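Local coordinates for protein malic enzyme (Entamoeba histolytica, PDB 3NV9) that probably catalyses the oxidative decarboxylation of malate to pyruvate with a nicotinamide dinucleotide as electron acceptor, working as an entangled dimer, at residues 13-16 with 17-21; 215-219 with 220-224; 236-240 with 241-245; 368-372 with 373-377; 475-478 with 479-483. One frame throughout, in Å; residues are numbered along the deposited sequence.

Contact 1: residues 13-16 with 17-21; sequences ECLP and STLSQ. With SO4 (sulfate ion), chain F.
Pro16 and Leu19 close a type I beta turn, Pro16-Ser17-Thr18-Leu19, through which the chain leaves the short helix 11-14 and heads for helix 21-43. Its one hydrogen bond across the segments runs from Leu19 N to Pro16 O, 3.2 Å, with the donor standing 52° out of the carbonyl plane rather than on a lone pair. The packed side of the turn is apolar. The CD1 methyl of Leu19 lies 4.2 Å from Leu15 CG and 4.3 Å from Pro16 CD, reaching both residues with the same branch. Leu19 CB already points at the first segment, and with CG beside the backbone N (chi1 -71°) CD1 comes over Leu15 and Pro16. Proline suits its place by offering an apolar ring to that methyl while its carbonyl accepts the closing bond, and the leucines suit a face that is covered by helix 470-485. The other side is loose: Ser17 and Thr18, at the two middle positions, are small polar residues exposed to solvent, and Thr18 OG1 comes no nearer to the Pro16 ring than 4.0 Å from CB. Past the turn Ser20 takes the N-cap position of the next helix, its side chain capping a backbone N just beyond Gln21. A sulfate, probably from the crystallisation liquor, sits at this helix start, where Gln21 N donates to its O2 at 3.1 Å with an N-H...O angle of 159°.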
loop_
_atom_site.group_PDB
_atom_site.type_symbol
_atom_site.label_atom_id
_atom_site.label_comp_id
_atom_site.label_asym_id
_atom_site.label_seq_id
_atom_site.Cartn_x
_atom_site.Cartn_y
_atom_site.Cartn_z
ATOM N N GLU A 13 33.396 -18.045 5.550
ATOM C CA GLU A 13 34.272 -18.647 6.567
ATOM C C GLU A 13 33.537 -19.656 7.434
ATOM O O GLU A 13 34.157 -20.494 8.068
ATOM C CB GLU A 13 34.896 -17.553 7.445
ATOM C CG GLU A 13 35.741 -16.520 6.655
ATOM C CD GLU A 13 34.927 -15.350 5.981
ATOM O OE1 GLU A 13 33.743 -15.486 5.595
ATOM O OE2 GLU A 13 35.494 -14.257 5.811
ATOM N N CYS A 14 32.208 -19.555 7.497
ATOM C CA CYS A 14 31.418 -20.488 8.305
ATOM C C CYS A 14 31.078 -21.743 7.517
ATOM O O CYS A 14 30.563 -22.713 8.064
ATOM C CB CYS A 14 30.137 -19.821 8.825
ATOM S SG CYS A 14 30.465 -18.440 9.961
ATOM N N LEU A 15 31.325 -21.692 6.212
ATOM C CA LEU A 15 31.165 -22.852 5.364
ATOM C C LEU A 15 32.496 -23.590 5.403
ATOM O O LEU A 15 33.569 -23.009 5.130
ATOM C CB LEU A 15 30.781 -22.455 3.940
ATOM C CG LEU A 15 29.341 -22.481 3.396
ATOM C CD1 LEU A 15 28.271 -22.836 4.380
ATOM C CD2 LEU A 15 29.029 -21.205 2.710
ATOM N N PRO A 16 32.432 -24.860 5.801
ATOM C CA PRO A 16 33.629 -25.686 6.015
ATOM C C PRO A 16 34.595 -25.714 4.833
ATOM O O PRO A 16 34.178 -25.848 3.666
ATOM C CB PRO A 16 33.047 -27.073 6.274
ATOM C CG PRO A 16 31.672 -26.784 6.875
ATOM C CD PRO A 16 31.190 -25.518 6.243
ATOM N N SER A 17 35.883 -25.584 5.157
ATOM C CA SER A 17 36.985 -25.783 4.206
ATOM C C SER A 17 36.782 -26.949 3.230
ATOM O O SER A 17 37.031 -26.817 2.026
ATOM C CB SER A 17 38.282 -26.033 4.975
ATOM O OG SER A 17 39.137 -24.885 4.935
ATOM N N THR A 18 36.316 -28.079 3.753
ATOM C CA THR A 18 36.389 -29.349 3.023
ATOM C C THR A 18 35.382 -29.447 1.902
ATOM O O THR A 18 35.504 -30.335 1.035
ATOM C CB THR A 18 36.160 -30.523 3.952
ATOM O OG1 THR A 18 35.044 -30.221 4.802
ATOM C CG2 THR A 18 37.433 -30.779 4.814
ATOM N N LEU A 19 34.387 -28.548 1.919
ATOM C CA LEU A 19 33.363 -28.507 0.886
ATOM C C LEU A 19 34.010 -28.304 -0.481
ATOM O O LEU A 19 34.930 -27.493 -0.628
ATOM C CB LEU A 19 32.322 -27.394 1.137
ATOM C CG LEU A 19 31.303 -27.510 2.275
ATOM C CD1 LEU A 19 30.235 -26.436 2.125
ATOM C CD2 LEU A 19 30.629 -28.890 2.382
ATOM N N SER A 20 33.532 -29.066 -1.457
ATOM C CA SER A 20 33.854 -28.822 -2.838
ATOM C C SER A 20 33.172 -27.534 -3.296
ATOM O O SER A 20 32.219 -27.038 -2.657
ATOM C CB SER A 20 33.381 -29.994 -3.699
ATOM O OG SER A 20 31.980 -30.148 -3.581
ATOM N N GLN A 21 33.648 -27.013 -4.413
ATOM C CA GLN A 21 33.101 -25.831 -5.003
ATOM C C GLN A 21 31.598 -25.966 -5.296
ATOM O O GLN A 21 30.832 -25.033 -5.033
ATOM C CB GLN A 21 33.918 -25.455 -6.227
ATOM C CG GLN A 21 35.248 -24.785 -5.825
ATOM C CD GLN A 21 35.321 -23.297 -6.150
ATOM O OE1 GLN A 21 36.158 -22.921 -6.984
ATOM N NE2 GLN A 21 34.462 -22.439 -5.517
HETATM S S SO4 F . 36.686 -28.654 -6.551
HETATM O O1 SO4 F . 38.121 -28.454 -6.794
HETATM O O2 SO4 F . 36.427 -28.124 -5.216
HETATM O O3 SO4 F . 35.903 -27.968 -7.594
HETATM O O4 SO4 F . 36.285 -30.064 -6.632
#

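Contact 2: residues 215-219 with 220-224; sequences KDIHE and CRMVF
Cys220 SG rests against the side chain of Lys215, 3.7 Å from its CB and 4.0 Å from its CD, so the sulfur lies alongside the aliphatic part of an extended lysine. With SG anti to the carbonyl carbon (chi1 -64°), the thiol is turned back toward the residues before it. A small, weakly polar side chain fits this buried corner, while the lysine carries its charge onward to a salt bridge with Asp296 and a hydrogen bond to Glu319 O. Ile217 makes the second apolar contact: its CG1 meets the terminal CE of Met222 at 3.9 Å, the two chains crossing obliquely, and the flexible thioether can reach back from the strand to do so. Ile217 O receives a weak bond from Cys220 N, 3.4 Å, and a water that also donates to Cys220 O. The short 3-10 turn 217-219 leads from helix 193-213 into strand 222-225 of the Rossmann-type sheet, with Leu210 of that helix against Ile217 and Cys220, and strand 248-252 and helix 229-240 against Met222.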
loop_
_atom_site.group_PDB
_atom_site.type_symbol
_atom_site.label_atom_id
_atom_site.label_comp_id
_atom_site.label_asym_id
_atom_site.label_seq_id
_atom_site.Cartn_x
_atom_site.Cartn_y
_atom_site.Cartn_z
ATOM N N LYS A 215 38.265 -2.877 -24.193
ATOM C CA LYS A 215 37.630 -3.018 -25.516
ATOM C C LYS A 215 36.572 -1.938 -25.747
ATOM O O LYS A 215 35.864 -1.554 -24.808
ATOM C CB LYS A 215 37.004 -4.407 -25.710
ATOM C CG LYS A 215 37.945 -5.603 -25.586
ATOM C CD LYS A 215 37.164 -6.930 -25.625
ATOM C CE LYS A 215 38.098 -8.110 -25.434
ATOM N NZ LYS A 215 37.459 -9.506 -25.493
ATOM N N ASP A 216 36.493 -1.445 -26.983
ATOM C CA ASP A 216 35.507 -0.471 -27.396
ATOM C C ASP A 216 34.173 -1.215 -27.594
ATOM O O ASP A 216 34.142 -2.306 -28.188
ATOM C CB ASP A 216 36.013 0.208 -28.696
ATOM C CG ASP A 216 34.979 1.128 -29.359
ATOM O OD1 ASP A 216 34.111 1.719 -28.670
ATOM O OD2 ASP A 216 35.062 1.320 -30.600
ATOM N N ILE A 217 33.078 -0.637 -27.085
ATOM C CA ILE A 217 31.750 -1.259 -27.147
ATOM C C ILE A 217 31.332 -1.738 -28.550
ATOM O O ILE A 217 30.768 -2.869 -28.700
ATOM C CB ILE A 217 30.669 -0.388 -26.486
ATOM C CG1 ILE A 217 29.417 -1.224 -26.155
ATOM C CG2 ILE A 217 30.400 0.933 -27.281
ATOM C CD1 ILE A 217 28.342 -0.433 -25.407
ATOM N N HIS A 218 31.647 -0.906 -29.559
ATOM C CA HIS A 218 31.242 -1.095 -30.961
ATOM C C HIS A 218 32.072 -2.174 -31.664
ATOM O O HIS A 218 31.731 -2.610 -32.779
ATOM C CB HIS A 218 31.355 0.244 -31.723
ATOM C CG HIS A 218 30.708 0.243 -33.069
ATOM N ND1 HIS A 218 31.348 -0.222 -34.201
ATOM C CD2 HIS A 218 29.487 0.682 -33.476
ATOM C CE1 HIS A 218 30.542 -0.088 -35.245
ATOM N NE2 HIS A 218 29.407 0.456 -34.830
ATOM N N GLU A 219 33.168 -2.578 -31.032
ATOM C CA GLU A 219 34.075 -3.548 -31.629
ATOM C C GLU A 219 33.961 -4.948 -30.988
ATOM O O GLU A 219 34.722 -5.863 -31.364
ATOM C CB GLU A 219 35.528 -3.021 -31.652
ATOM C CG GLU A 219 35.730 -1.686 -32.540
ATOM C CD GLU A 219 35.349 -1.847 -34.074
ATOM O OE1 GLU A 219 35.872 -2.801 -34.730
ATOM O OE2 GLU A 219 34.538 -1.018 -34.623
ATOM N N CYS A 220 32.997 -5.113 -30.062
ATOM C CA CYS A 220 32.703 -6.415 -29.408
ATOM C C CYS A 220 31.632 -7.324 -30.021
ATOM O O CYS A 220 30.516 -6.906 -30.285
ATOM C CB CYS A 220 32.355 -6.219 -27.951
ATOM S SG CYS A 220 33.705 -5.554 -27.007
ATOM N N ARG A 221 31.964 -8.592 -30.195
ATOM C CA ARG A 221 30.947 -9.529 -30.562
ATOM C C ARG A 221 30.179 -9.951 -29.295
ATOM O O ARG A 221 30.747 -10.463 -28.319
ATOM C CB ARG A 221 31.574 -10.737 -31.293
ATOM C CG ARG A 221 32.143 -10.449 -32.726
ATOM C CD ARG A 221 32.479 -11.815 -33.446
ATOM N NE ARG A 221 31.243 -12.590 -33.528
ATOM C CZ ARG A 221 30.984 -13.714 -32.856
ATOM N NH1 ARG A 221 31.887 -14.290 -32.065
ATOM N NH2 ARG A 221 29.785 -14.254 -32.963
ATOM N N MET A 222 28.877 -9.760 -29.331
ATOM C CA MET A 222 28.047 -10.081 -28.177
ATOM C C MET A 222 26.986 -11.138 -28.504
ATOM O O MET A 222 26.223 -10.953 -29.468
ATOM C CB MET A 222 27.403 -8.801 -27.673
ATOM C CG MET A 222 28.450 -7.762 -27.259
ATOM S SD MET A 222 27.566 -6.376 -26.588
ATOM C CE MET A 222 28.876 -5.100 -26.576
ATOM N N VAL A 223 26.961 -12.232 -27.720
ATOM C CA VAL A 223 25.915 -13.269 -27.832
ATOM C C VAL A 223 24.893 -13.221 -26.654
ATOM O O VAL A 223 25.289 -13.369 -25.497
ATOM C CB VAL A 223 26.512 -14.684 -27.876
ATOM C CG1 VAL A 223 25.382 -15.773 -28.026
ATOM C CG2 VAL A 223 27.546 -14.800 -28.991
ATOM N N PHE A 224 23.604 -13.053 -26.967
ATOM C CA PHE A 224 22.539 -13.055 -25.988
ATOM C C PHE A 224 21.739 -14.375 -25.925
ATOM O O PHE A 224 21.117 -14.749 -26.907
ATOM C CB PHE A 224 21.596 -11.902 -26.255
ATOM C CG PHE A 224 22.232 -10.554 -26.065
ATOM C CD1 PHE A 224 23.080 -10.021 -27.043
ATOM C CD2 PHE A 224 21.948 -9.783 -24.930
ATOM C CE1 PHE A 224 23.669 -8.719 -26.876
ATOM C CE2 PHE A 224 22.508 -8.486 -24.750
ATOM C CZ PHE A 224 23.394 -7.961 -25.710
HETATM O O HOH W 1 29.543 -4.363 -30.622
#

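Contact 3: residues 236-240 with 241-245; sequences RLIVT and AGADP
Ala243 N and Gly242 N reach back to Ile238 O and Val239 O, the two bonds of a Schellman motif that ends helix 229-240. Ala243 N to Ile238 O is 3.1 Å and lies in the carbonyl plane on a lone pair; Gly242 N to Val239 O is shorter, 2.8 Å, but its donor stands 50° out of the carbonyl plane of Val239. Just before them Ala241 N keeps the ordinary helical bond to Leu237 O. Gly242 has phi 128°, where a CB would collide with the carbonyl oxygen of Ala241, and glycine accepts it. Val239 O also takes a bond from a water that donates to Ala243 O, tying the helix end to the departing loop. Outward from the backbone, Ala243 CB fits 3.8 Å from Ile238 CG2, a small methyl beside a branched chain, where both face Met222 of strand 222-225. Val239 and Pro245 cross at about a right angle: the valine's CG1, anti to the backbone N (chi1 163°), meets Pro245 CG at 4.0 Å.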
loop_
_atom_site.group_PDB
_atom_site.type_symbol
_atom_site.label_atom_id
_atom_site.label_comp_id
_atom_site.label_asym_id
_atom_site.label_seq_id
_atom_site.Cartn_x
_atom_site.Cartn_y
_atom_site.Cartn_z
ATOM N N ARG A 236 18.603 -3.890 -26.672
ATOM C CA ARG A 236 18.228 -2.593 -27.167
ATOM C C ARG A 236 18.980 -1.424 -26.503
ATOM O O ARG A 236 19.386 -0.451 -27.201
ATOM C CB ARG A 236 16.745 -2.376 -27.012
ATOM C CG ARG A 236 16.342 -0.976 -27.511
ATOM C CD ARG A 236 14.863 -0.736 -27.432
ATOM N NE ARG A 236 14.389 -0.381 -26.096
ATOM C CZ ARG A 236 13.534 -1.090 -25.359
ATOM N NH1 ARG A 236 13.087 -2.273 -25.778
ATOM N NH2 ARG A 236 13.131 -0.627 -24.177
ATOM N N LEU A 237 19.154 -1.463 -25.179
ATOM C CA LEU A 237 19.878 -0.346 -24.564
ATOM C C LEU A 237 21.317 -0.385 -24.971
ATOM O O LEU A 237 21.906 0.670 -25.160
ATOM C CB LEU A 237 19.775 -0.283 -23.022
ATOM C CG LEU A 237 18.373 0.037 -22.509
ATOM C CD1 LEU A 237 18.381 0.334 -20.985
ATOM C CD2 LEU A 237 17.704 1.122 -23.315
ATOM N N ILE A 238 21.886 -1.593 -25.069
ATOM C CA ILE A 238 23.312 -1.808 -25.359
ATOM C C ILE A 238 23.716 -1.328 -26.769
ATOM O O ILE A 238 24.836 -0.790 -26.938
ATOM C CB ILE A 238 23.723 -3.251 -25.085
ATOM C CG1 ILE A 238 23.892 -3.455 -23.565
ATOM C CG2 ILE A 238 25.045 -3.659 -25.787
ATOM C CD1 ILE A 238 23.776 -4.959 -23.079
ATOM N N VAL A 239 22.790 -1.524 -27.732
ATOM C CA VAL A 239 22.839 -0.940 -29.090
ATOM C C VAL A 239 22.730 0.577 -28.987
ATOM O O VAL A 239 23.648 1.244 -29.378
ATOM C CB VAL A 239 21.850 -1.639 -30.123
ATOM C CG1 VAL A 239 21.587 -0.801 -31.383
ATOM C CG2 VAL A 239 22.403 -2.991 -30.530
ATOM N N THR A 240 21.710 1.123 -28.346
ATOM C CA THR A 240 21.578 2.587 -28.288
ATOM C C THR A 240 22.843 3.238 -27.679
ATOM O O THR A 240 23.238 4.315 -28.105
ATOM C CB THR A 240 20.376 3.011 -27.488
ATOM O OG1 THR A 240 19.206 2.405 -28.030
ATOM C CG2 THR A 240 20.218 4.515 -27.467
ATOM N N ALA A 241 23.475 2.543 -26.723
ATOM C CA ALA A 241 24.682 3.018 -26.042
ATOM C C ALA A 241 25.954 2.883 -26.879
ATOM O O ALA A 241 27.011 3.367 -26.480
ATOM C CB ALA A 241 24.868 2.325 -24.671
ATOM N N GLY A 242 25.840 2.209 -28.015
ATOM C CA GLY A 242 26.919 2.229 -29.022
ATOM C C GLY A 242 27.445 0.915 -29.557
ATOM O O GLY A 242 28.460 0.915 -30.245
ATOM N N ALA A 243 26.799 -0.213 -29.241
ATOM C CA ALA A 243 27.294 -1.499 -29.765
ATOM C C ALA A 243 26.984 -1.584 -31.258
ATOM O O ALA A 243 26.160 -0.844 -31.774
ATOM C CB ALA A 243 26.703 -2.688 -29.020
ATOM N N ASP A 244 27.662 -2.475 -31.963
ATOM C CA ASP A 244 27.371 -2.673 -33.392
ATOM C C ASP A 244 26.277 -3.739 -33.557
ATOM O O ASP A 244 26.525 -4.898 -33.235
ATOM C CB ASP A 244 28.644 -3.179 -34.069
ATOM C CG ASP A 244 28.541 -3.164 -35.593
ATOM O OD1 ASP A 244 27.407 -3.001 -36.104
ATOM O OD2 ASP A 244 29.606 -3.302 -36.270
ATOM N N PRO A 245 25.092 -3.386 -34.092
ATOM C CA PRO A 245 24.079 -4.453 -34.250
ATOM C C PRO A 245 24.552 -5.640 -35.097
ATOM O O PRO A 245 24.131 -6.763 -34.849
ATOM C CB PRO A 245 22.887 -3.742 -34.916
ATOM C CG PRO A 245 23.100 -2.311 -34.707
ATOM C CD PRO A 245 24.605 -2.097 -34.617
HETATM O O HOH W 2 24.939 1.561 -32.029
#

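Contact 4: residues 368-372 with 373-377; sequences KGALI and VRARK. With SO4 (sulfate ion), chain I.
Val373 branches at CB, sending one methyl toward Gly369 and the other toward Ile372. CG2, set between the backbone N and the carbonyl carbon, turns back over the last helical turn to 3.3 Å from Gly369 O, the acceptor of a weak bond from Val373 N. CG1, anti to the carbonyl carbon, comes 4.0 Å from Ile372 CG2. A compact branched residue can fill both directions here, where Ala422 of helix 413-428 also packs on it. The chain then reverses in a Schellman motif that ends helix 363-372. Arg374 is its positive-phi residue; its phi of 53° lies in the left-handed region, which glycine takes most easily but a residue with a CB can also adopt. Ala375 N donates to Ala370 O at 2.9 Å, in the carbonyl plane, while Arg374 N reaches Leu371 O by a weaker bond. The methyls of Ala370 and Ala375 face each other, CB to CB 4.2 Å, small enough for the helix end and the exiting loop to lie close together. Arg376, extended from CG to NE, carries its guanidinium out to a sulfate, probably from the crystallisation liquor, that Arg432 also binds. Arg376 NH1 gives O3 a nearly straight bond of 2.9 Å, with O3 at the guanidinium edge and in its plane.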
loop_
_atom_site.group_PDB
_atom_site.type_symbol
_atom_site.label_atom_id
_atom_site.label_comp_id
_atom_site.label_asym_id
_atom_site.label_seq_id
_atom_site.Cartn_x
_atom_site.Cartn_y
_atom_site.Cartn_z
ATOM N N LYS A 368 13.221 7.276 -8.251
ATOM C CA LYS A 368 13.286 8.426 -7.396
ATOM C C LYS A 368 13.432 9.675 -8.295
ATOM O O LYS A 368 12.782 10.701 -8.072
ATOM C CB LYS A 368 14.472 8.338 -6.407
ATOM C CG LYS A 368 14.498 9.473 -5.376
ATOM C CD LYS A 368 13.294 9.435 -4.428
ATOM C CE LYS A 368 13.350 10.538 -3.368
ATOM N NZ LYS A 368 12.075 10.559 -2.621
ATOM N N GLY A 369 14.293 9.564 -9.311
ATOM C CA GLY A 369 14.544 10.674 -10.227
ATOM C C GLY A 369 13.247 11.039 -10.911
ATOM O O GLY A 369 12.871 12.242 -11.000
ATOM N N ALA A 370 12.569 10.004 -11.409
ATOM C CA ALA A 370 11.339 10.222 -12.153
ATOM C C ALA A 370 10.243 10.854 -11.331
ATOM O O ALA A 370 9.457 11.631 -11.871
ATOM C CB ALA A 370 10.847 8.919 -12.790
ATOM N N LEU A 371 10.167 10.484 -10.056
ATOM C CA LEU A 371 9.173 11.005 -9.143
ATOM C C LEU A 371 9.412 12.506 -8.844
ATOM O O LEU A 371 8.443 13.316 -8.766
ATOM C CB LEU A 371 9.134 10.192 -7.848
ATOM C CG LEU A 371 8.442 8.810 -7.849
ATOM C CD1 LEU A 371 8.577 8.167 -6.487
ATOM C CD2 LEU A 371 6.910 8.941 -8.241
ATOM N N ILE A 372 10.686 12.886 -8.697
ATOM C CA ILE A 372 11.016 14.249 -8.258
ATOM C C ILE A 372 10.590 15.318 -9.286
ATOM O O ILE A 372 9.966 16.301 -8.950
ATOM C CB ILE A 372 12.514 14.341 -7.875
ATOM C CG1 ILE A 372 12.707 13.894 -6.392
ATOM C CG2 ILE A 372 13.000 15.728 -8.115
ATOM C CD1 ILE A 372 14.109 13.431 -6.022
ATOM N N VAL A 373 10.895 15.074 -10.546
ATOM C CA VAL A 373 10.581 15.993 -11.640
ATOM C C VAL A 373 9.305 15.541 -12.392
ATOM O O VAL A 373 9.018 16.035 -13.493
ATOM C CB VAL A 373 11.754 16.060 -12.661
ATOM C CG1 VAL A 373 12.979 16.700 -12.036
ATOM C CG2 VAL A 373 12.072 14.639 -13.183
ATOM N N ARG A 374 8.572 14.581 -11.821
ATOM C CA ARG A 374 7.304 14.167 -12.416
ATOM C C ARG A 374 7.442 13.778 -13.915
ATOM O O ARG A 374 6.701 14.248 -14.748
ATOM C CB ARG A 374 6.226 15.255 -12.199
ATOM C CG ARG A 374 5.871 15.468 -10.712
ATOM C CD ARG A 374 4.541 16.188 -10.545
ATOM N NE ARG A 374 3.545 15.587 -11.450
ATOM C CZ ARG A 374 2.610 16.244 -12.126
ATOM N NH1 ARG A 374 2.498 17.569 -12.025
ATOM N NH2 ARG A 374 1.805 15.553 -12.927
ATOM N N ALA A 375 8.382 12.898 -14.231
ATOM C CA ALA A 375 8.457 12.399 -15.580
ATOM C C ALA A 375 7.204 11.628 -15.910
ATOM O O ALA A 375 6.647 10.863 -15.078
ATOM C CB ALA A 375 9.675 11.527 -15.813
ATOM N N ARG A 376 6.781 11.827 -17.145
ATOM C CA ARG A 376 5.575 11.207 -17.693
ATOM C C ARG A 376 5.832 9.759 -18.031
ATOM O O ARG A 376 4.945 8.933 -17.870
ATOM C CB ARG A 376 5.123 11.954 -18.961
ATOM C CG ARG A 376 4.612 13.387 -18.716
ATOM C CD ARG A 376 4.309 13.998 -20.114
ATOM N NE ARG A 376 4.273 15.444 -20.121
ATOM C CZ ARG A 376 3.190 16.164 -19.818
ATOM N NH1 ARG A 376 2.052 15.560 -19.457
ATOM N NH2 ARG A 376 3.245 17.505 -19.872
ATOM N N LYS A 377 7.039 9.445 -18.465
ATOM C CA LYS A 377 7.395 8.105 -18.952
ATOM C C LYS A 377 8.814 7.832 -18.477
ATOM O O LYS A 377 9.549 8.799 -18.270
ATOM C CB LYS A 377 7.445 8.110 -20.489
ATOM C CG LYS A 377 6.080 8.125 -21.182
ATOM C CD LYS A 377 6.091 8.769 -22.642
ATOM C CE LYS A 377 7.430 8.565 -23.368
ATOM N NZ LYS A 377 7.384 9.215 -24.714
HETATM S S SO4 I . 0.326 17.411 -17.490
HETATM O O1 SO4 I . 1.663 17.942 -17.770
HETATM O O2 SO4 I . -0.417 18.456 -16.785
HETATM O O3 SO4 I . -0.347 17.056 -18.739
HETATM O O4 SO4 I . 0.384 16.211 -16.660
#

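Contact 5: residues 475-478 with 479-483; sequences ECLA and YAINK
Leu477 CG stands anti to its backbone N (chi1 -172°) and Ile481 CG1 anti to its carbonyl carbon (chi1 -75°), torsions that bring the ends of two side chains one turn apart together on helix 470-485. Ile481 CD1 lies 4.0 Å from Leu477 CG and equally far from Leu477 CD1, an i to i+4 pair whose branched apolar chains form one ridge. That ridge faces Pro16 and Leu15 of the N-terminal loop and Leu11 and Cys14 of helix 11-14. Beneath it runs the regular alpha-helical bonding: Ile481 N to Leu477 O, 2.9 Å and nearly along the C=O direction, and Asn482 N to Ala478 O, 2.7 Å. Ala480, buried against Phe31 of helix 21-43, is small enough to let that helix come close. Tyr479 leaves on another side. Its ring carries OH out to a hydrogen bond with Arg71 of the second subunit, which links this helix to the dimer partner. At the root of the tyrosine, Cys476 O sits 3.3 Å from Tyr479 CB and, near the plane of the ring at its edge, 4.2 Å from Tyr479 CD1.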
loop_
_atom_site.group_PDB
_atom_site.type_symbol
_atom_site.label_atom_id
_atom_site.label_comp_id
_atom_site.label_asym_id
_atom_site.label_seq_id
_atom_site.Cartn_x
_atom_site.Cartn_y
_atom_site.Cartn_z
ATOM N N GLU A 475 21.095 -22.656 13.213
ATOM C CA GLU A 475 20.293 -23.717 12.588
ATOM C C GLU A 475 20.277 -23.682 11.079
ATOM O O GLU A 475 20.380 -24.756 10.405
ATOM C CB GLU A 475 18.854 -23.704 13.065
ATOM C CG GLU A 475 18.687 -24.335 14.426
ATOM C CD GLU A 475 17.402 -23.882 15.159
ATOM O OE1 GLU A 475 16.462 -23.420 14.463
ATOM O OE2 GLU A 475 17.368 -23.985 16.421
ATOM N N CYS A 476 20.114 -22.486 10.512
ATOM C CA CYS A 476 20.097 -22.424 9.054
ATOM C C CYS A 476 21.432 -22.867 8.450
ATOM O O CYS A 476 21.468 -23.508 7.398
ATOM C CB CYS A 476 19.675 -21.046 8.518
ATOM S SG CYS A 476 18.046 -20.572 8.948
ATOM N N LEU A 477 22.522 -22.515 9.114
ATOM C CA LEU A 477 23.857 -22.930 8.648
ATOM C C LEU A 477 23.985 -24.468 8.594
ATOM O O LEU A 477 24.157 -25.043 7.515
ATOM C CB LEU A 477 24.957 -22.272 9.486
ATOM C CG LEU A 477 26.387 -22.469 8.967
ATOM C CD1 LEU A 477 26.501 -22.168 7.514
ATOM C CD2 LEU A 477 27.393 -21.656 9.750
ATOM N N ALA A 478 23.830 -25.116 9.747
ATOM C CA ALA A 478 23.787 -26.568 9.860
ATOM C C ALA A 478 22.873 -27.196 8.793
ATOM O O ALA A 478 23.235 -28.159 8.137
ATOM C CB ALA A 478 23.315 -26.974 11.299
ATOM N N TYR A 479 21.692 -26.632 8.616
ATOM C CA TYR A 479 20.748 -27.118 7.627
ATOM C C TYR A 479 21.403 -27.126 6.252
ATOM O O TYR A 479 21.329 -28.132 5.499
ATOM C CB TYR A 479 19.548 -26.187 7.632
ATOM C CG TYR A 479 18.552 -26.419 6.553
ATOM C CD1 TYR A 479 18.758 -25.875 5.259
ATOM C CD2 TYR A 479 17.404 -27.203 6.797
ATOM C CE1 TYR A 479 17.842 -26.089 4.229
ATOM C CE2 TYR A 479 16.458 -27.439 5.744
ATOM C CZ TYR A 479 16.690 -26.862 4.473
ATOM O OH TYR A 479 15.775 -27.034 3.464
ATOM N N ALA A 480 22.066 -26.007 5.931
ATOM C CA ALA A 480 22.614 -25.849 4.594
ATOM C C ALA A 480 23.723 -26.866 4.398
ATOM O O ALA A 480 23.759 -27.532 3.358
ATOM C CB ALA A 480 23.111 -24.432 4.332
ATOM N N ILE A 481 24.594 -26.986 5.406
ATOM C CA ILE A 481 25.727 -27.899 5.375
ATOM C C ILE A 481 25.203 -29.302 5.259
ATOM O O ILE A 481 25.602 -30.038 4.355
ATOM C CB ILE A 481 26.599 -27.734 6.600
ATOM C CG1 ILE A 481 27.404 -26.445 6.432
ATOM C CG2 ILE A 481 27.498 -28.985 6.834
ATOM C CD1 ILE A 481 27.984 -25.933 7.657
ATOM N N ASN A 482 24.245 -29.642 6.115
ATOM C CA ASN A 482 23.603 -30.968 6.074
ATOM C C ASN A 482 23.011 -31.358 4.721
ATOM O O ASN A 482 23.201 -32.471 4.248
ATOM C CB ASN A 482 22.585 -31.152 7.206
ATOM C CG ASN A 482 21.814 -32.473 7.075
ATOM O OD1 ASN A 482 20.889 -32.588 6.231
ATOM N ND2 ASN A 482 22.230 -33.501 7.856
ATOM N N LYS A 483 22.318 -30.436 4.079
ATOM C CA LYS A 483 21.833 -30.681 2.744
ATOM C C LYS A 483 22.982 -31.106 1.801
ATOM O O LYS A 483 22.745 -31.867 0.862
ATOM C CB LYS A 483 21.151 -29.407 2.175
ATOM C CG LYS A 483 19.665 -29.208 2.477
ATOM C CD LYS A 483 18.756 -29.708 1.312
ATOM C CE LYS A 483 17.278 -29.349 1.548
ATOM N NZ LYS A 483 16.412 -29.250 0.315
#

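How the contacts relate
Along the chain the contacts come in series, contact 1 to contact 5, yet they gather into two groups and one outlier. Contacts 1 and 5, from the two ends of the chain, have centres 12 Å apart and touch, Cys14 CB lying 3.4 Å from Leu477 CD2, so that the terminal helix 470-485 packs against helix 11-14 and the turn after it. Contacts 2 and 3 have centres only 9 Å apart: contact 2 leads into strand 222-225 and contact 3 ends helix 229-240, the next helix along the NAD-binding domain. Contact 4 belongs to the same domain but stands 25 Å from contact 3, centre to centre. The two chain ends are thus brought together in one patch, 37 to 46 Å between centres from the other contacts.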